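PDB 5GYQ: spike protein S1 from Bat coronavirus HKU9, which probably attaches the virion to the host cell membrane by binding a host receptor, this piece being its putative receptor-binding domain. Local coordinates for residues D15-L27 / P112-R126. Numbering follows the deposited sequence.
Sequences DPPQPVVWRRYML and PYAVANRFPIKPGGR. With NAG (2-acetamido-2-deoxy-beta-D-glucopyranose), chain B.
The backbone carbonyl of Trp22 takes hydrogen bonds from both terminal nitrogens of Arg126, whose NH1 and NH2 each lie 2.9 Å from Trp22 O. That oxygen sits in the guanidinium plane, which fixes the group's rotation, and the same plane covers one face of the Trp22 ring in a cation-pi stack, Arg126 CZ 3.8 Å from the centroid of the six-membered ring and the planes 23° apart. A bend at chi3 (68°) turns the arginine chain back over the indole. At the ring edge Trp22 NE1 makes a weak hydrogen bond to Gly125 O, and a water joins Arg126 NH1 to Val20 O. Farther along, the Gln18 amide bonds to the backbone at Pro112 and Ala114: OE1 takes a nearly straight bond from Ala114 N (2.7 Å), while NE2 gives one to Pro112 O (2.9 Å). Pro19 CG packs 3.8 Å from Val115 CG2, a methyl that lies over the centre of the Tyr113 ring, with the N-acetylglucosamine O5 at that ring's edge. Tyr92 meets Trp22 edge-to-face, and Arg24 pairs with Asp67. The loop after strand 100-111 is thus tied to the lead-in of edge strand 23-27 largely by side chains bonded to main-chain groups, and the positive charge of Arg126 is probably stabilised by carbonyl, water and indole face, with no carboxylate from either segment.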
ATOM      1  N   ASP A  15       0.831  -9.021   8.669  1.00 39.69           N
ATOM      2  CA  ASP A  15       2.290  -8.943   8.644  1.00 32.96           C
ATOM      3  C   ASP A  15       2.800  -8.308   7.350  1.00 34.04           C
ATOM      4  O   ASP A  15       3.270  -9.013   6.455  1.00 32.60           O
ATOM      5  CB  ASP A  15       2.909 -10.333   8.822  1.00 39.94           C
ATOM      6  CG  ASP A  15       4.424 -10.289   8.966  1.00 48.09           C
ATOM      7  OD1 ASP A  15       4.966  -9.210   9.285  1.00 50.97           O
ATOM      8  OD2 ASP A  15       5.071 -11.337   8.764  1.00 47.83           O
ATOM      9  N   PRO A  16       2.712  -6.971   7.253  1.00 26.47           N
ATOM     10  CA  PRO A  16       3.121  -6.232   6.054  1.00 24.13           C
ATOM     11  C   PRO A  16       4.582  -6.459   5.680  1.00 21.59           C
ATOM     12  O   PRO A  16       5.453  -6.435   6.550  1.00 20.91           O
ATOM     13  CB  PRO A  16       2.885  -4.770   6.448  1.00 19.96           C
ATOM     14  CG  PRO A  16       1.844  -4.834   7.513  1.00 24.72           C
ATOM     15  CD  PRO A  16       2.158  -6.079   8.284  1.00 26.31           C
ATOM     16  N   PRO A  17       4.849  -6.673   4.384  1.00 18.14           N
ATOM     17  CA  PRO A  17       6.216  -6.936   3.927  1.00 18.09           C
ATOM     18  C   PRO A  17       7.108  -5.708   4.057  1.00 15.65           C
ATOM     19  O   PRO A  17       6.607  -4.592   4.197  1.00 15.70           O
ATOM     20  CB  PRO A  17       6.027  -7.325   2.458  1.00 24.79           C
ATOM     21  CG  PRO A  17       4.756  -6.664   2.050  1.00 18.59           C
ATOM     22  CD  PRO A  17       3.883  -6.629   3.272  1.00 13.18           C
ATOM     23  N   GLN A  18       8.419  -5.922   4.036  1.00 18.63           N
ATOM     24  CA  GLN A  18       9.363  -4.818   3.991  1.00 18.15           C
ATOM     25  C   GLN A  18       9.099  -4.022   2.719  1.00 16.75           C
ATOM     26  O   GLN A  18       8.720  -4.596   1.699  1.00 13.41           O
ATOM     27  CB  GLN A  18      10.804  -5.333   4.027  1.00 19.14           C
ATOM     28  CG  GLN A  18      11.133  -6.191   5.243  1.00 18.88           C
ATOM     29  CD  GLN A  18      11.138  -5.401   6.542  1.00 24.06           C
ATOM     30  OE1 GLN A  18      11.191  -4.170   6.537  1.00 20.96           O
ATOM     31  NE2 GLN A  18      11.082  -6.110   7.664  1.00 30.57           N
ATOM     32  N   PRO A  19       9.285  -2.696   2.776  1.00 18.95           N
ATOM     33  CA  PRO A  19       8.981  -1.845   1.620  1.00 13.66           C
ATOM     34  C   PRO A  19       9.792  -2.205   0.378  1.00 14.68           C
ATOM     35  O   PRO A  19       9.314  -1.992  -0.738  1.00 14.24           O
ATOM     36  CB  PRO A  19       9.335  -0.439   2.114  1.00 17.59           C
ATOM     37  CG  PRO A  19      10.223  -0.642   3.289  1.00 17.83           C
ATOM     38  CD  PRO A  19       9.772  -1.915   3.924  1.00 17.08           C
ATOM     39  N   VAL A  20      10.990  -2.756   0.563  1.00 14.04           N
ATOM     40  CA  VAL A  20      11.800  -3.164  -0.580  1.00 10.79           C
ATOM     41  C   VAL A  20      11.099  -4.287  -1.358  1.00 10.24           C
ATOM     42  O   VAL A  20      11.286  -4.421  -2.566  1.00 12.99           O
ATOM     43  CB  VAL A  20      13.226  -3.602  -0.148  1.00 13.88           C
ATOM     44  CG1 VAL A  20      13.187  -4.868   0.701  1.00 12.91           C
ATOM     45  CG2 VAL A  20      14.117  -3.796  -1.364  1.00 15.70           C
ATOM     46  N   VAL A  21      10.266  -5.074  -0.675  1.00 12.50           N
ATOM     47  CA  VAL A  21       9.483  -6.112  -1.350  1.00 10.18           C
ATOM     48  C   VAL A  21       7.977  -5.946  -1.125  1.00 14.76           C
ATOM     49  O   VAL A  21       7.287  -6.907  -0.784  1.00 15.47           O
ATOM     50  CB  VAL A  21       9.903  -7.530  -0.898  1.00 15.32           C
ATOM     51  CG1 VAL A  21      11.213  -7.917  -1.545  1.00 15.93           C
ATOM     52  CG2 VAL A  21      10.008  -7.614   0.623  1.00 14.25           C
ATOM     53  N   TRP A  22       7.476  -4.728  -1.323  1.00 11.99           N
ATOM     54  CA  TRP A  22       6.051  -4.434  -1.173  1.00 13.27           C
ATOM     55  C   TRP A  22       5.203  -5.316  -2.082  1.00 14.09           C
ATOM     56  O   TRP A  22       5.653  -5.719  -3.160  1.00 13.67           O
ATOM     57  CB  TRP A  22       5.765  -2.959  -1.471  1.00  7.72           C
ATOM     58  CG  TRP A  22       6.115  -2.513  -2.874  1.00 12.61           C
ATOM     59  CD1 TRP A  22       7.319  -2.033  -3.305  1.00 11.22           C
ATOM     60  CD2 TRP A  22       5.244  -2.486  -4.017  1.00 12.60           C
ATOM     61  NE1 TRP A  22       7.255  -1.716  -4.640  1.00 11.82           N
ATOM     62  CE2 TRP A  22       5.992  -1.985  -5.101  1.00 12.89           C
ATOM     63  CE3 TRP A  22       3.907  -2.835  -4.226  1.00 15.05           C
ATOM     64  CZ2 TRP A  22       5.451  -1.828  -6.375  1.00 11.94           C
ATOM     65  CZ3 TRP A  22       3.370  -2.679  -5.496  1.00 12.51           C
ATOM     66  CH2 TRP A  22       4.142  -2.180  -6.553  1.00 11.15           C
ATOM     67  N   ARG A  23       3.976  -5.614  -1.661  1.00 13.27           N
ATOM     68  CA  ARG A  23       3.149  -6.537  -2.440  1.00 19.08           C
ATOM     69  C   ARG A  23       1.910  -5.886  -3.041  1.00 20.27           C
ATOM     70  O   ARG A  23       1.283  -5.034  -2.427  1.00 16.87           O
ATOM     71  CB  ARG A  23       2.737  -7.730  -1.577  1.00 20.70           C
ATOM     72  CG  ARG A  23       3.774  -8.842  -1.550  1.00 30.74           C
ATOM     73  CD  ARG A  23       3.852  -9.486  -0.179  1.00 44.00           C
ATOM     74  NE  ARG A  23       3.790 -10.942  -0.241  1.00 59.67           N
ATOM     75  CZ  ARG A  23       4.144 -11.742   0.759  1.00 63.59           C
ATOM     76  NH1 ARG A  23       4.599 -11.222   1.892  1.00 53.91           N
ATOM     77  NH2 ARG A  23       4.054 -13.058   0.625  1.00 59.39           N
ATOM     78  N   ARG A  24       1.561  -6.306  -4.252  1.00 17.80           N
ATOM     79  CA  ARG A  24       0.408  -5.755  -4.953  1.00 16.97           C
ATOM     80  C   ARG A  24      -0.698  -6.788  -5.122  1.00 20.63           C
ATOM     81  O   ARG A  24      -0.434  -7.950  -5.421  1.00 14.56           O
ATOM     82  CB  ARG A  24       0.828  -5.210  -6.322  1.00 19.43           C
ATOM     83  CG  ARG A  24      -0.332  -4.885  -7.259  1.00 18.95           C
ATOM     84  CD  ARG A  24       0.105  -3.924  -8.351  1.00 20.57           C
ATOM     85  NE  ARG A  24       0.425  -2.608  -7.803  1.00 22.60           N
ATOM     86  CZ  ARG A  24       0.898  -1.591  -8.517  1.00 24.19           C
ATOM     87  NH1 ARG A  24       1.116  -1.730  -9.818  1.00 21.31           N
ATOM     88  NH2 ARG A  24       1.158  -0.432  -7.925  1.00 21.56           N
ATOM     89  N   TYR A  25      -1.936  -6.353  -4.919  1.00 16.77           N
ATOM     90  CA  TYR A  25      -3.102  -7.190  -5.171  1.00 21.10           C
ATOM     91  C   TYR A  25      -4.073  -6.442  -6.072  1.00 25.37           C
ATOM     92  O   TYR A  25      -4.490  -5.325  -5.762  1.00 24.34           O
ATOM     93  CB  TYR A  25      -3.779  -7.593  -3.859  1.00 19.34           C
ATOM     94  CG  TYR A  25      -2.845  -8.287  -2.894  1.00 26.70           C
ATOM     95  CD1 TYR A  25      -2.709  -9.668  -2.901  1.00 27.80           C
ATOM     96  CD2 TYR A  25      -2.086  -7.558  -1.985  1.00 24.24           C
ATOM     97  CE1 TYR A  25      -1.847 -10.306  -2.025  1.00 22.96           C
ATOM     98  CE2 TYR A  25      -1.224  -8.185  -1.109  1.00 22.15           C
ATOM     99  CZ  TYR A  25      -1.108  -9.558  -1.131  1.00 29.49           C
ATOM    100  OH  TYR A  25      -0.248 -10.181  -0.257  1.00 35.48           O
ATOM    101  N   MET A  26      -4.420  -7.049  -7.200  1.00 20.94           N
ATOM    102  CA  MET A  26      -5.301  -6.401  -8.159  1.00 26.90           C
ATOM    103  C   MET A  26      -6.730  -6.929  -8.058  1.00 30.53           C
ATOM    104  O   MET A  26      -6.968  -8.132  -8.118  1.00 31.69           O
ATOM    105  CB  MET A  26      -4.760  -6.582  -9.576  1.00 30.25           C
ATOM    106  CG  MET A  26      -3.450  -5.849  -9.824  1.00 30.70           C
ATOM    107  SD  MET A  26      -2.761  -6.160 -11.461  1.00 76.76           S
ATOM    108  CE  MET A  26      -1.429  -4.962 -11.503  1.00 52.14           C
ATOM    109  N   LEU A  27      -7.668  -6.002  -7.891  1.00 29.68           N
ATOM    110  CA  LEU A  27      -9.091  -6.301  -7.795  1.00 27.76           C
ATOM    111  C   LEU A  27      -9.820  -5.804  -9.035  1.00 30.75           C
ATOM    112  O   LEU A  27      -9.784  -4.606  -9.355  1.00 28.54           O
ATOM    113  CB  LEU A  27      -9.701  -5.661  -6.549  1.00 24.36           C
ATOM    114  CG  LEU A  27      -8.913  -5.760  -5.243  1.00 27.32           C
ATOM    115  CD1 LEU A  27      -9.667  -5.060  -4.124  1.00 35.62           C
ATOM    116  CD2 LEU A  27      -8.641  -7.209  -4.887  1.00 37.87           C
ATOM    117  N   PRO A 112      13.267  -5.032  12.463  1.00 27.66           N
ATOM    118  CA  PRO A 112      14.070  -4.794  11.263  1.00 26.59           C
ATOM    119  C   PRO A 112      13.264  -4.098  10.173  1.00 18.01           C
ATOM    120  O   PRO A 112      12.148  -4.509   9.856  1.00 19.74           O
ATOM    121  CB  PRO A 112      14.479  -6.203  10.839  1.00 23.66           C
ATOM    122  CG  PRO A 112      14.614  -6.932  12.129  1.00 31.88           C
ATOM    123  CD  PRO A 112      13.571  -6.349  13.060  1.00 32.52           C
ATOM    124  N   TYR A 113      13.839  -3.037   9.625  1.00 19.33           N
ATOM    125  CA  TYR A 113      13.168  -2.201   8.646  1.00 17.96           C
ATOM    126  C   TYR A 113      14.025  -2.177   7.391  1.00 17.36           C
ATOM    127  O   TYR A 113      15.013  -1.444   7.318  1.00 17.26           O
ATOM    128  CB  TYR A 113      12.954  -0.798   9.223  1.00 20.68           C
ATOM    129  CG  TYR A 113      12.137   0.159   8.381  1.00 15.65           C
ATOM    130  CD1 TYR A 113      10.989  -0.259   7.718  1.00 17.47           C
ATOM    131  CD2 TYR A 113      12.497   1.496   8.288  1.00 15.30           C
ATOM    132  CE1 TYR A 113      10.237   0.631   6.961  1.00 14.41           C
ATOM    133  CE2 TYR A 113      11.754   2.388   7.542  1.00 11.95           C
ATOM    134  CZ  TYR A 113      10.628   1.952   6.878  1.00 11.41           C
ATOM    135  OH  TYR A 113       9.894   2.847   6.135  1.00 12.52           O
ATOM    136  N   ALA A 114      13.664  -3.005   6.415  1.00 14.65           N
ATOM    137  CA  ALA A 114      14.505  -3.207   5.239  1.00 10.06           C
ATOM    138  C   ALA A 114      14.175  -2.212   4.136  1.00 15.69           C
ATOM    139  O   ALA A 114      13.199  -2.377   3.404  1.00 13.45           O
ATOM    140  CB  ALA A 114      14.364  -4.630   4.726  1.00 11.69           C
ATOM    141  N   VAL A 115      15.005  -1.181   4.020  1.00 12.05           N
ATOM    142  CA  VAL A 115      14.778  -0.107   3.065  1.00 11.41           C
ATOM    143  C   VAL A 115      15.987   0.072   2.157  1.00 12.59           C
ATOM    144  O   VAL A 115      17.090   0.317   2.636  1.00 12.17           O
ATOM    145  CB  VAL A 115      14.478   1.223   3.783  1.00 15.37           C
ATOM    146  CG1 VAL A 115      14.260   2.344   2.776  1.00 13.83           C
ATOM    147  CG2 VAL A 115      13.271   1.074   4.687  1.00 11.56           C
ATOM    148  N   ALA A 116      15.779  -0.053   0.849  1.00 10.83           N
ATOM    149  CA  ALA A 116      16.860   0.153  -0.110  1.00 10.66           C
ATOM    150  C   ALA A 116      17.259   1.620  -0.129  1.00 15.13           C
ATOM    151  O   ALA A 116      16.404   2.500  -0.027  1.00 15.32           O
ATOM    152  CB  ALA A 116      16.442  -0.305  -1.499  1.00  8.75           C
ATOM    153  N   ASN A 117      18.555   1.888  -0.248  1.00 13.77           N
ATOM    154  CA  ASN A 117      19.029   3.267  -0.268  1.00 16.71           C
ATOM    155  C   ASN A 117      19.949   3.543  -1.457  1.00 14.90           C
ATOM    156  O   ASN A 117      20.743   4.479  -1.438  1.00 15.17           O
ATOM    157  CB  ASN A 117      19.730   3.611   1.051  1.00 19.94           C
ATOM    158  CG  ASN A 117      21.116   3.010   1.158  1.00 22.41           C
ATOM    159  OD1 ASN A 117      21.370   1.902   0.683  1.00 33.89           O
ATOM    160  ND2 ASN A 117      22.027   3.748   1.783  1.00 48.43           N
ATOM    161  N   ARG A 118      19.818   2.719  -2.491  1.00  9.88           N
ATOM    162  CA  ARG A 118      20.545   2.904  -3.742  1.00 17.76           C
ATOM    163  C   ARG A 118      19.793   2.199  -4.868  1.00 12.84           C
ATOM    164  O   ARG A 118      18.888   1.402  -4.603  1.00 13.71           O
ATOM    165  CB  ARG A 118      21.979   2.371  -3.629  1.00 18.82           C
ATOM    166  CG  ARG A 118      22.057   0.903  -3.248  1.00 15.86           C
ATOM    167  CD  ARG A 118      23.399   0.547  -2.636  1.00 27.99           C
ATOM    168  NE  ARG A 118      24.414   0.245  -3.637  1.00 33.08           N
ATOM    169  CZ  ARG A 118      25.084  -0.902  -3.700  1.00 28.67           C
ATOM    170  NH1 ARG A 118      24.853  -1.866  -2.819  1.00 30.38           N
ATOM    171  NH2 ARG A 118      25.992  -1.083  -4.647  1.00 25.34           N
ATOM    172  N   PHE A 119      20.170   2.507  -6.110  1.00 11.45           N
ATOM    173  CA  PHE A 119      19.543   1.955  -7.317  1.00 10.18           C
ATOM    174  C   PHE A 119      18.093   2.418  -7.455  1.00 14.47           C
ATOM    175  O   PHE A 119      17.167   1.709  -7.057  1.00 10.81           O
ATOM    176  CB  PHE A 119      19.615   0.422  -7.329  1.00 10.04           C
ATOM    177  CG  PHE A 119      21.015  -0.125  -7.241  1.00 13.08           C
ATOM    178  CD1 PHE A 119      21.979   0.239  -8.171  1.00 17.24           C
ATOM    179  CD2 PHE A 119      21.364  -1.016  -6.239  1.00 14.45           C
ATOM    180  CE1 PHE A 119      23.264  -0.264  -8.094  1.00 15.34           C
ATOM    181  CE2 PHE A 119      22.651  -1.526  -6.160  1.00 14.19           C
ATOM    182  CZ  PHE A 119      23.600  -1.149  -7.088  1.00 18.58           C
ATOM    183  N   PRO A 120      17.898   3.614  -8.039  1.00 16.63           N
ATOM    184  CA  PRO A 120      16.595   4.280  -8.180  1.00 17.15           C
ATOM    185  C   PRO A 120      15.540   3.441  -8.882  1.00 17.41           C
ATOM    186  O   PRO A 120      15.848   2.717  -9.828  1.00 16.02           O
ATOM    187  CB  PRO A 120      16.925   5.514  -9.029  1.00 14.89           C
ATOM    188  CG  PRO A 120      18.360   5.777  -8.768  1.00 15.91           C
ATOM    189  CD  PRO A 120      18.988   4.424  -8.607  1.00 14.13           C
ATOM    190  N   ILE A 121      14.301   3.551  -8.416  1.00 14.04           N
ATOM    191  CA  ILE A 121      13.172   2.933  -9.096  1.00 17.22           C
ATOM    192  C   ILE A 121      12.334   4.006  -9.782  1.00 23.32           C
ATOM    193  O   ILE A 121      12.474   5.196  -9.494  1.00 21.01           O
ATOM    194  CB  ILE A 121      12.276   2.140  -8.126  1.00 18.08           C
ATOM    195  CG1 ILE A 121      11.593   3.092  -7.140  1.00 15.71           C
ATOM    196  CG2 ILE A 121      13.086   1.081  -7.391  1.00 14.42           C
ATOM    197  CD1 ILE A 121      10.436   2.471  -6.391  1.00 16.26           C
ATOM    198  N   LYS A 122      11.469   3.578 -10.694  1.00 16.53           N
ATOM    199  CA  LYS A 122      10.507   4.472 -11.325  1.00 24.68           C
ATOM    200  C   LYS A 122       9.221   4.495 -10.504  1.00 24.26           C
ATOM    201  O   LYS A 122       8.951   3.555  -9.756  1.00 20.24           O
ATOM    202  CB  LYS A 122      10.221   4.025 -12.761  1.00 28.43           C
ATOM    203  CG  LYS A 122      11.438   4.072 -13.668  1.00 34.39           C
ATOM    204  CD  LYS A 122      11.368   3.003 -14.743  1.00 44.89           C
ATOM    205  CE  LYS A 122      12.630   2.991 -15.591  1.00 56.16           C
ATOM    206  NZ  LYS A 122      12.746   4.209 -16.442  1.00 57.58           N
ATOM    207  N   PRO A 123       8.436   5.577 -10.619  1.00 24.42           N
ATOM    208  CA  PRO A 123       7.127   5.617  -9.957  1.00 22.30           C
ATOM    209  C   PRO A 123       6.287   4.383 -10.284  1.00 23.73           C
ATOM    210  O   PRO A 123       6.203   3.985 -11.445  1.00 21.62           O
ATOM    211  CB  PRO A 123       6.493   6.886 -10.524  1.00 22.62           C
ATOM    212  CG  PRO A 123       7.661   7.776 -10.797  1.00 25.11           C
ATOM    213  CD  PRO A 123       8.765   6.860 -11.269  1.00 20.90           C
ATOM    214  N   GLY A 124       5.694   3.780  -9.259  1.00 18.76           N
ATOM    215  CA  GLY A 124       4.926   2.559  -9.425  1.00 18.45           C
ATOM    216  C   GLY A 124       5.799   1.325  -9.577  1.00 19.55           C
ATOM    217  O   GLY A 124       5.293   0.219  -9.749  1.00 17.88           O
ATOM    218  N   GLY A 125       7.112   1.515  -9.506  1.00 14.78           N
ATOM    219  CA  GLY A 125       8.056   0.429  -9.721  1.00 17.81           C
ATOM    220  C   GLY A 125       8.563  -0.226  -8.447  1.00 17.23           C
ATOM    221  O   GLY A 125       8.080   0.054  -7.351  1.00 14.77           O
ATOM    222  N   ARG A 126       9.553  -1.099  -8.600  1.00 17.08           N
ATOM    223  CA  ARG A 126      10.100  -1.862  -7.482  1.00 12.32           C
ATOM    224  C   ARG A 126      11.523  -2.305  -7.785  1.00 14.44           C
ATOM    225  O   ARG A 126      11.947  -2.302  -8.938  1.00 13.76           O
ATOM    226  CB  ARG A 126       9.230  -3.088  -7.192  1.00 14.46           C
ATOM    227  CG  ARG A 126       9.153  -4.068  -8.363  1.00 16.46           C
ATOM    228  CD  ARG A 126       8.613  -5.432  -7.952  1.00 12.17           C
ATOM    229  NE  ARG A 126       7.202  -5.394  -7.573  1.00 11.54           N
ATOM    230  CZ  ARG A 126       6.768  -5.366  -6.319  1.00 15.37           C
ATOM    231  NH1 ARG A 126       7.634  -5.372  -5.314  1.00 10.99           N
ATOM    232  NH2 ARG A 126       5.466  -5.335  -6.066  1.00 15.97           N
TER
HETATM  233  C1  NAG B   1      13.013   5.558   9.446  1.00 14.48           C
HETATM  234  C2  NAG B   1      13.670   6.381  10.530  1.00 25.09           C
HETATM  235  C3  NAG B   1      14.762   7.250   9.924  1.00 27.48           C
HETATM  236  C4  NAG B   1      15.756   6.388   9.148  1.00 19.22           C
HETATM  237  C5  NAG B   1      15.043   5.420   8.196  1.00 18.36           C
HETATM  238  C6  NAG B   1      15.976   4.375   7.630  1.00 19.28           C
HETATM  239  C7  NAG B   1      12.263   6.872  12.476  1.00 26.32           C
HETATM  240  C8  NAG B   1      11.262   7.809  13.082  1.00 23.01           C
HETATM  241  N2  NAG B   1      12.700   7.189  11.250  1.00 24.07           N
HETATM  242  O3  NAG B   1      15.415   7.941  10.981  1.00 24.26           O
HETATM  243  O4  NAG B   1      16.581   7.202   8.318  1.00 27.74           O
HETATM  244  O5  NAG B   1      13.979   4.709   8.852  1.00 18.06           O
HETATM  245  O6  NAG B   1      15.314   3.537   6.692  1.00 20.38           O
HETATM  246  O7  NAG B   1      12.661   5.870  13.064  1.00 21.89           O
HETATM  247  O   HOH W   1      10.621  -5.672  -5.055  1.00 19.59           O
HETATM  248  O   HOH W   2       2.979   0.117 -10.963  1.00 26.36           O